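Side-chain contacts in NANS (YJHS), A 9-O-acetyl N-acetylneuraminic acid esterase (Escherichia coli O157:H7 EDL933, PDB 3PT5), which hydrolyses the 9-O-acetyl group of 9-O-acetyl-N-acetylneuraminic acid, and is probably needed for growth on this mucosal sialic acid: residues Tyr21-Val26 against Arg172-Lys177; Arg112-Phe117 against Ala122-Val127; Ala135-Ser140 against Tyr200-Gln205. All coordinates share one frame; numbering follows the deposited sequence.

Interaction 1: residues Tyr21-Val26 against Arg172-Lys177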
loop_
_atom_site.group_PDB
_atom_site.type_symbol
_atom_site.label_atom_id
_atom_site.label_comp_id
_atom_site.label_asym_id
_atom_site.label_seq_id
_atom_site.Cartn_x
_atom_site.Cartn_y
_atom_site.Cartn_z
ATOM N N TYR A 21 -10.669 -7.808 14.312
ATOM C CA TYR A 21 -10.160 -6.795 13.366
ATOM C C TYR A 21 -10.925 -6.814 12.053
ATOM O O TYR A 21 -11.348 -7.860 11.579
ATOM C CB TYR A 21 -8.670 -7.005 13.047
ATOM C CG TYR A 21 -7.768 -6.752 14.254
ATOM C CD1 TYR A 21 -7.284 -5.483 14.491
ATOM C CD2 TYR A 21 -7.423 -7.784 15.141
ATOM C CE1 TYR A 21 -6.488 -5.206 15.573
ATOM C CE2 TYR A 21 -6.597 -7.513 16.255
ATOM C CZ TYR A 21 -6.148 -6.208 16.449
ATOM O OH TYR A 21 -5.356 -5.824 17.509
ATOM N N TYR A 22 -11.081 -5.623 11.486
ATOM C CA TYR A 22 -11.468 -5.461 10.090
ATOM C C TYR A 22 -10.140 -5.448 9.347
ATOM O O TYR A 22 -9.271 -4.666 9.668
ATOM C CB TYR A 22 -12.160 -4.125 9.876
ATOM C CG TYR A 22 -13.603 -4.040 10.322
ATOM C CD1 TYR A 22 -14.591 -3.615 9.436
ATOM C CD2 TYR A 22 -13.981 -4.337 11.618
ATOM C CE1 TYR A 22 -15.921 -3.502 9.830
ATOM C CE2 TYR A 22 -15.324 -4.233 12.022
ATOM C CZ TYR A 22 -16.286 -3.821 11.109
ATOM O OH TYR A 22 -17.618 -3.715 11.488
ATOM N N VAL A 23 -10.012 -6.334 8.378
ATOM C CA VAL A 23 -8.748 -6.636 7.708
ATOM C C VAL A 23 -8.760 -5.986 6.319
ATOM O O VAL A 23 -9.732 -6.109 5.575
ATOM C CB VAL A 23 -8.502 -8.167 7.604
ATOM C CG1 VAL A 23 -7.305 -8.465 6.716
ATOM C CG2 VAL A 23 -8.309 -8.811 8.995
ATOM N N LEU A 24 -7.687 -5.251 6.002
ATOM C CA LEU A 24 -7.532 -4.661 4.672
ATOM C C LEU A 24 -6.132 -5.015 4.182
ATOM O O LEU A 24 -5.167 -4.752 4.875
ATOM C CB LEU A 24 -7.718 -3.143 4.746
ATOM C CG LEU A 24 -7.773 -2.329 3.457
ATOM C CD1 LEU A 24 -9.113 -2.570 2.708
ATOM C CD2 LEU A 24 -7.593 -0.854 3.783
ATOM N N THR A 25 -6.043 -5.659 3.014
ATOM C CA THR A 25 -4.750 -5.973 2.400
ATOM C C THR A 25 -4.337 -4.806 1.505
ATOM O O THR A 25 -5.152 -4.239 0.834
ATOM C CB THR A 25 -4.844 -7.262 1.579
ATOM O OG1 THR A 25 -5.086 -8.346 2.491
ATOM C CG2 THR A 25 -3.542 -7.549 0.828
ATOM N N VAL A 26 -3.048 -4.470 1.514
ATOM C CA VAL A 26 -2.519 -3.368 0.717
ATOM C C VAL A 26 -1.410 -3.964 -0.109
ATOM O O VAL A 26 -0.508 -4.597 0.447
ATOM C CB VAL A 26 -2.012 -2.195 1.598
ATOM C CG1 VAL A 26 -1.496 -1.062 0.714
ATOM C CG2 VAL A 26 -3.164 -1.688 2.457
ATOM N N ARG A 172 -4.585 -14.741 4.308
ATOM C CA ARG A 172 -5.174 -15.896 4.994
ATOM C C ARG A 172 -4.796 -15.868 6.460
ATOM O O ARG A 172 -5.647 -16.095 7.302
ATOM C CB ARG A 172 -4.650 -17.192 4.402
ATOM C CG ARG A 172 -5.336 -17.659 3.172
ATOM C CD ARG A 172 -4.601 -18.900 2.676
ATOM N NE ARG A 172 -5.338 -19.595 1.629
ATOM C CZ ARG A 172 -4.780 -20.326 0.666
ATOM N NH1 ARG A 172 -3.457 -20.465 0.600
ATOM N NH2 ARG A 172 -5.558 -20.925 -0.232
ATOM N N ALA A 173 -3.527 -15.570 6.760
ATOM C CA ALA A 173 -3.014 -15.561 8.129
ATOM C C ALA A 173 -3.776 -14.550 8.956
ATOM O O ALA A 173 -4.066 -14.782 10.132
ATOM C CB ALA A 173 -1.510 -15.236 8.160
ATOM N N ALA A 174 -4.097 -13.416 8.333
ATOM C CA ALA A 174 -4.812 -12.366 9.037
ATOM C C ALA A 174 -6.221 -12.817 9.422
ATOM O O ALA A 174 -6.711 -12.479 10.510
ATOM C CB ALA A 174 -4.861 -11.099 8.186
ATOM N N LEU A 175 -6.858 -13.567 8.533
ATOM C CA LEU A 175 -8.226 -14.073 8.764
ATOM C C LEU A 175 -8.245 -15.239 9.746
ATOM O O LEU A 175 -9.102 -15.303 10.637
ATOM C CB LEU A 175 -8.925 -14.414 7.442
ATOM C CG LEU A 175 -9.078 -13.208 6.481
ATOM C CD1 LEU A 175 -9.669 -13.624 5.129
ATOM C CD2 LEU A 175 -9.892 -12.070 7.108
ATOM N N VAL A 176 -7.277 -16.141 9.606
ATOM C CA VAL A 176 -7.102 -17.298 10.500
ATOM C C VAL A 176 -6.801 -16.946 11.959
ATOM O O VAL A 176 -7.167 -17.697 12.876
ATOM C CB VAL A 176 -5.976 -18.226 9.947
ATOM C CG1 VAL A 176 -5.442 -19.186 11.024
ATOM C CG2 VAL A 176 -6.453 -18.945 8.730
ATOM N N LYS A 177 -6.132 -15.818 12.176
ATOM C CA LYS A 177 -5.797 -15.321 13.516
ATOM C C LYS A 177 -6.979 -15.248 14.472
ATOM O O LYS A 177 -6.817 -15.500 15.655
ATOM C CB LYS A 177 -5.130 -13.946 13.449
ATOM C CG LYS A 177 -3.627 -13.992 13.131
ATOM C CD LYS A 177 -2.905 -12.832 13.771
ATOM C CE LYS A 177 -1.481 -12.725 13.251
ATOM N NZ LYS A 177 -0.525 -13.717 13.808
#

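Interaction 2: residues Arg112-Phe117 against Ala122-Val127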
loop_
_atom_site.group_PDB
_atom_site.type_symbol
_atom_site.label_atom_id
_atom_site.label_comp_id
_atom_site.label_asym_id
_atom_site.label_seq_id
_atom_site.Cartn_x
_atom_site.Cartn_y
_atom_site.Cartn_z
ATOM N N ARG A 112 -6.648 5.067 9.815
ATOM C CA ARG A 112 -7.106 6.069 10.773
ATOM C C ARG A 112 -8.438 6.647 10.327
ATOM O O ARG A 112 -9.319 6.858 11.146
ATOM C CB ARG A 112 -6.069 7.180 10.991
ATOM C CG ARG A 112 -6.597 8.330 11.864
ATOM C CD ARG A 112 -5.554 9.434 12.018
ATOM N NE ARG A 112 -4.891 9.312 13.313
ATOM C CZ ARG A 112 -3.851 8.527 13.564
ATOM N NH1 ARG A 112 -3.305 7.797 12.593
ATOM N NH2 ARG A 112 -3.355 8.488 14.794
ATOM N N LYS A 113 -8.604 6.845 9.019
ATOM C CA LYS A 113 -9.852 7.445 8.525
ATOM C C LYS A 113 -11.046 6.480 8.534
ATOM O O LYS A 113 -12.196 6.922 8.571
ATOM C CB LYS A 113 -9.644 8.102 7.153
ATOM C CG LYS A 113 -8.758 9.345 7.248
ATOM C CD LYS A 113 -8.339 9.860 5.853
ATOM C CE LYS A 113 -7.334 11.026 5.984
ATOM N NZ LYS A 113 -7.034 11.554 4.635
ATOM N N LEU A 114 -10.769 5.174 8.521
ATOM C CA LEU A 114 -11.811 4.129 8.648
ATOM C C LEU A 114 -12.241 3.859 10.105
ATOM O O LEU A 114 -13.389 3.484 10.366
ATOM C CB LEU A 114 -11.307 2.823 8.067
ATOM C CG LEU A 114 -11.125 2.655 6.565
ATOM C CD1 LEU A 114 -10.385 1.323 6.298
ATOM C CD2 LEU A 114 -12.512 2.659 5.860
ATOM N N LEU A 115 -11.319 4.049 11.047
ATOM C CA LEU A 115 -11.546 3.630 12.424
ATOM C C LEU A 115 -12.821 4.215 13.025
ATOM O O LEU A 115 -13.516 3.506 13.747
ATOM C CB LEU A 115 -10.318 3.968 13.296
ATOM C CG LEU A 115 -10.240 3.380 14.703
ATOM C CD1 LEU A 115 -9.981 1.888 14.710
ATOM C CD2 LEU A 115 -9.150 4.144 15.416
ATOM N N PRO A 116 -13.161 5.493 12.714
ATOM C CA PRO A 116 -14.350 6.006 13.419
ATOM C C PRO A 116 -15.632 5.302 13.031
ATOM O O PRO A 116 -16.644 5.432 13.728
ATOM C CB PRO A 116 -14.419 7.467 12.970
ATOM C CG PRO A 116 -13.073 7.803 12.494
ATOM C CD PRO A 116 -12.480 6.564 11.953
ATOM N N PHE A 117 -15.593 4.537 11.946
ATOM C CA PHE A 117 -16.790 3.911 11.403
ATOM C C PHE A 117 -17.051 2.467 11.834
ATOM O O PHE A 117 -18.061 1.849 11.453
ATOM C CB PHE A 117 -16.724 4.026 9.884
ATOM C CG PHE A 117 -16.811 5.432 9.404
ATOM C CD1 PHE A 117 -18.047 6.068 9.288
ATOM C CD2 PHE A 117 -15.664 6.134 9.091
ATOM C CE1 PHE A 117 -18.122 7.380 8.839
ATOM C CE2 PHE A 117 -15.728 7.416 8.640
ATOM C CZ PHE A 117 -16.962 8.054 8.511
ATOM N N ALA A 122 -13.600 -3.348 17.948
ATOM C CA ALA A 122 -12.864 -3.774 16.761
ATOM C C ALA A 122 -11.667 -2.879 16.496
ATOM O O ALA A 122 -11.659 -1.685 16.858
ATOM C CB ALA A 122 -13.787 -3.758 15.549
ATOM N N GLY A 123 -10.644 -3.440 15.864
ATOM C CA GLY A 123 -9.546 -2.625 15.376
ATOM C C GLY A 123 -9.435 -2.809 13.864
ATOM O O GLY A 123 -10.261 -3.458 13.260
ATOM N N ILE A 124 -8.391 -2.232 13.284
ATOM C CA ILE A 124 -8.122 -2.347 11.865
ATOM C C ILE A 124 -6.764 -3.048 11.751
ATOM O O ILE A 124 -5.828 -2.678 12.471
ATOM C CB ILE A 124 -8.013 -0.946 11.160
ATOM C CG1 ILE A 124 -9.320 -0.099 11.244
ATOM C CG2 ILE A 124 -7.549 -1.128 9.717
ATOM C CD1 ILE A 124 -10.414 -0.520 10.275
ATOM N N LEU A 125 -6.684 -4.041 10.862
ATOM C CA LEU A 125 -5.474 -4.846 10.655
ATOM C C LEU A 125 -5.101 -4.748 9.199
ATOM O O LEU A 125 -5.792 -5.268 8.336
ATOM C CB LEU A 125 -5.670 -6.323 11.028
ATOM C CG LEU A 125 -4.467 -7.259 10.816
ATOM C CD1 LEU A 125 -3.248 -6.791 11.592
ATOM C CD2 LEU A 125 -4.829 -8.706 11.162
ATOM N N ILE A 126 -4.000 -4.044 8.920
ATOM C CA ILE A 126 -3.521 -3.914 7.542
ATOM C C ILE A 126 -2.553 -5.066 7.234
ATOM O O ILE A 126 -1.755 -5.450 8.089
ATOM C CB ILE A 126 -2.794 -2.546 7.362
ATOM C CG1 ILE A 126 -3.780 -1.372 7.556
ATOM C CG2 ILE A 126 -2.050 -2.444 6.032
ATOM C CD1 ILE A 126 -5.100 -1.454 6.850
ATOM N N VAL A 127 -2.663 -5.612 6.025
ATOM C CA VAL A 127 -1.785 -6.674 5.541
ATOM C C VAL A 127 -0.904 -6.092 4.388
ATOM O O VAL A 127 -1.320 -6.066 3.248
ATOM C CB VAL A 127 -2.585 -7.943 5.080
ATOM C CG1 VAL A 127 -1.636 -9.084 4.667
ATOM C CG2 VAL A 127 -3.540 -8.415 6.190
#

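Interaction 3: residues Ala135-Ser140 against Tyr200-Gln205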
loop_
_atom_site.group_PDB
_atom_site.type_symbol
_atom_site.label_atom_id
_atom_site.label_comp_id
_atom_site.label_asym_id
_atom_site.label_seq_id
_atom_site.Cartn_x
_atom_site.Cartn_y
_atom_site.Cartn_z
ATOM N N ALA A 135 6.327 -5.954 -11.060
ATOM C CA ALA A 135 5.580 -5.926 -12.317
ATOM C C ALA A 135 5.101 -7.308 -12.709
ATOM O O ALA A 135 5.575 -8.277 -12.168
ATOM C CB ALA A 135 6.455 -5.369 -13.434
ATOM N N PHE A 136 4.199 -7.356 -13.682
ATOM C CA PHE A 136 3.803 -8.638 -14.271
ATOM C C PHE A 136 4.686 -9.054 -15.419
ATOM O O PHE A 136 4.804 -10.257 -15.697
ATOM C CB PHE A 136 2.356 -8.586 -14.755
ATOM C CG PHE A 136 1.350 -8.609 -13.632
ATOM C CD1 PHE A 136 0.923 -9.817 -13.059
ATOM C CD2 PHE A 136 0.848 -7.414 -13.115
ATOM C CE1 PHE A 136 -0.009 -9.820 -12.019
ATOM C CE2 PHE A 136 -0.081 -7.408 -12.054
ATOM C CZ PHE A 136 -0.513 -8.621 -11.510
ATOM N N THR A 137 5.285 -8.071 -16.090
ATOM C CA THR A 137 6.026 -8.346 -17.333
ATOM C C THR A 137 7.553 -8.222 -17.241
ATOM O O THR A 137 8.266 -8.355 -18.255
ATOM C CB THR A 137 5.443 -7.540 -18.539
ATOM O OG1 THR A 137 5.712 -6.128 -18.404
ATOM C CG2 THR A 137 3.939 -7.759 -18.669
ATOM N N ALA A 138 8.054 -7.943 -16.034
ATOM C CA ALA A 138 9.484 -7.801 -15.784
ATOM C C ALA A 138 9.719 -7.961 -14.305
ATOM O O ALA A 138 8.830 -7.685 -13.489
ATOM C CB ALA A 138 9.966 -6.445 -16.238
ATOM N N GLY A 139 10.916 -8.416 -13.946
ATOM C CA GLY A 139 11.330 -8.478 -12.561
ATOM C C GLY A 139 11.684 -9.893 -12.146
ATOM O O GLY A 139 11.038 -10.836 -12.577
ATOM N N SER A 140 12.718 -10.021 -11.323
ATOM C CA SER A 140 13.130 -11.313 -10.766
ATOM C C SER A 140 11.996 -11.993 -9.995
ATOM O O SER A 140 11.226 -11.326 -9.322
ATOM C CB SER A 140 14.355 -11.110 -9.858
ATOM O OG SER A 140 14.136 -10.042 -8.953
ATOM N N TYR A 200 3.318 -4.516 -22.419
ATOM C CA TYR A 200 2.325 -3.880 -21.535
ATOM C C TYR A 200 0.912 -4.404 -21.742
ATOM O O TYR A 200 0.105 -4.398 -20.815
ATOM C CB TYR A 200 2.317 -2.361 -21.762
ATOM C CG TYR A 200 1.667 -1.960 -23.070
ATOM C CD1 TYR A 200 0.322 -1.613 -23.120
ATOM C CD2 TYR A 200 2.401 -1.976 -24.262
ATOM C CE1 TYR A 200 -0.286 -1.268 -24.315
ATOM C CE2 TYR A 200 1.804 -1.637 -25.456
ATOM C CZ TYR A 200 0.463 -1.278 -25.473
ATOM O OH TYR A 200 -0.117 -0.948 -26.670
ATOM N N ALA A 201 0.610 -4.842 -22.968
ATOM C CA ALA A 201 -0.748 -5.223 -23.313
ATOM C C ALA A 201 -1.155 -6.561 -22.707
ATOM O O ALA A 201 -2.354 -6.870 -22.624
ATOM C CB ALA A 201 -0.933 -5.210 -24.819
ATOM N N SER A 202 -0.178 -7.348 -22.243
ATOM C CA SER A 202 -0.493 -8.574 -21.517
ATOM C C SER A 202 -0.927 -8.321 -20.056
ATOM O O SER A 202 -1.454 -9.208 -19.415
ATOM C CB SER A 202 0.692 -9.535 -21.537
ATOM O OG SER A 202 1.808 -8.947 -20.913
ATOM N N HIS A 203 -0.701 -7.122 -19.535
ATOM C CA HIS A 203 -0.985 -6.866 -18.115
ATOM C C HIS A 203 -2.457 -7.129 -17.764
ATOM O O HIS A 203 -2.729 -7.821 -16.776
ATOM C CB HIS A 203 -0.550 -5.442 -17.718
ATOM C CG HIS A 203 -0.897 -5.066 -16.311
ATOM N ND1 HIS A 203 -2.195 -4.871 -15.886
ATOM C CD2 HIS A 203 -0.104 -4.799 -15.240
ATOM C CE1 HIS A 203 -2.189 -4.530 -14.605
ATOM N NE2 HIS A 203 -0.933 -4.502 -14.187
ATOM N N PRO A 204 -3.410 -6.635 -18.577
ATOM C CA PRO A 204 -4.809 -6.903 -18.125
ATOM C C PRO A 204 -5.145 -8.372 -17.852
ATOM O O PRO A 204 -5.752 -8.691 -16.812
ATOM C CB PRO A 204 -5.656 -6.305 -19.254
ATOM C CG PRO A 204 -4.819 -5.141 -19.746
ATOM C CD PRO A 204 -3.387 -5.671 -19.705
ATOM N N GLN A 205 -4.734 -9.272 -18.743
ATOM C CA GLN A 205 -4.994 -10.678 -18.484
ATOM C C GLN A 205 -4.192 -11.242 -17.318
ATOM O O GLN A 205 -4.717 -12.042 -16.558
ATOM C CB GLN A 205 -4.878 -11.540 -19.740
ATOM C CG GLN A 205 -6.098 -11.408 -20.690
ATOM C CD GLN A 205 -7.460 -11.241 -19.965
ATOM O OE1 GLN A 205 -7.956 -12.153 -19.279
ATOM N NE2 GLN A 205 -8.073 -10.069 -20.140
#

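Interaction 1: residues Tyr21-Val26 against Arg172-Lys177
Val23 sets its two methyl groups against two consecutive residues of a helix, one branch for Ala174 and the other for Leu175. This is strand-on-helix packing in the three-layer alpha/beta/alpha sandwich of an SGNH hydrolase. Strand 20-28 runs between strands 122-130 and 182-189, all three parallel, and helix 162-176 belongs to the connection that leads from the first of those flanking strands to the second, passing over strand 20-28 on the way.

With CG1 anti to the backbone N (chi1 171°), CG2 takes the place anti to the carbonyl carbon, and the two branches diverge toward different helix positions. CG1 comes up to the single methyl of Ala174, 3.9 Å from its CB. This short side chain lets the helix backbone come close, and the CA atoms of Val23 and Ala174 are 7.1 Å apart. Leu175 behaves differently: its bond from the backbone does not aim at the strand, but the end of the side chain swings back and lies at an oblique angle to the valine.

The contact is wholly apolar and buried, with no hydrogen bond between the two segments. Val127 of the adjacent strand also packs on Ala174, so the alanine sits over two strands. Asn181 also bridges the two segments: its OD1 bonds Tyr21 N and its ND2 bonds Ala174 O. On the Leu175 side the touching atom is CD2, which lies 4.1 Å from Val23 CG2 and 4.2 Å from Val23 CB.

Interaction 2: residues Arg112-Phe117 against Ala122-Val127
Ala122 meets the turn after helix 107-114 through its backbone: its carbonyl O is 4.5 Å from Leu115 CD1, a loose approach, and the same oxygen takes a hydrogen bond from Arg51 NH2. At Gly123 the strand has no side chain to offer; its backbone is hydrogen-bonded to Tyr20 and Tyr22 of the adjacent strand.

Ile124 carries the contact. CG1 is anti to the carbonyl carbon (chi1 -61°), which sends the longer branch out toward the helix end, where it meets Leu115 and Leu114 at successive carbons, CG1 and CD1. Leu115 reaches it at CG1, with CD1 4.0 Å away. Although Leu115 leaves its backbone at an angle to the strand, CG anti to the backbone N (chi1 -169°) brings the tip across the isoleucine at a slant. Further out, Ile124 CD1 rests 4.1 Å from Leu114 CB, at the root of that leucine rather than its tip. Leu114 also packs on Val327 and Ile330 of helix 315-335, so helix 107-114 is covered from that direction too.

Helix 107-114 belongs to one of the two helical layers of the alpha/beta/alpha sandwich; the chain leaves it through a short 3-10 segment, in which Phe117 N bonds to Leu114 O at 2.9 Å, and after a short loop enters strand 122-130.

Leu125 faces the other helical layer and touches Ala174 of helix 162-176. Ile126 packs on Leu24 and Leu76. Val127 again goes to the far face, against Arg170.

Interaction 3: residues Ala135-Ser140 against Tyr200-Gln205
Phe136 overlaps the imidazole of His203 as an offset edge-to-face pair, the edge of the phenylalanine turned toward the face of the histidine. The planes stand at 84° and the ring centroids are 5.0 Å apart. The closest approach is between the two CD2 atoms, Phe136 CD2 to His203 CD2 at 3.5 Å, while Phe136 CE2 lies 3.7 Å from His203 NE2. His203 holds its CG anti to the backbone N (chi1 176°), which brings the CD2-NE2 side of the ring to the phenylalanine although its root does not point there. A hydrogen bond between NE2 and Gln190 OE1 limits how the imidazole can turn.

Next along the loop, the methyl of Thr137 presses against a hydroxyl: CG2 is 3.3 Å from Ser202 OG, a tight contact. The threonine's own OG1 is bonded to Asp194 OD1 and Thr197 OG1, while Ser202 OG is bonded to Asp199 OD2. Asp194 also takes Phe136 N on its other oxygen, so one carboxylate secures the loop at two successive residues.

The contact joins the irregular loop beyond strand 122-130 to the start of helix 203-218. Gln190 follows directly on strand 182-189, in a Gln-Gly-Glu sequence that probably corresponds to block III of SGNH hydrolases, a loop at the C-terminal edge of the parallel sheet.

In the fold
From the N terminus, strand 20-28 comes first; interaction 1 closes a loop of 145 residues when 172-177 packs on it. Within that long loop, interaction 2 opens and closes quickly, joining 112-117 to 122-127 across four intervening residues. Its strand lies beside 20-28 in the sheet, so the two contacts adjoin, their centres 12 Å apart, with one helix on each face. Interaction 3 opens after interaction 2 has closed: residues 135-140 leave before helix 162-176 is built and find 200-205 beyond it, so interactions 1 and 3 cross. It lies about 27 Å from interaction 1, centre to centre, and binds loop to helix start instead of helix to sheet.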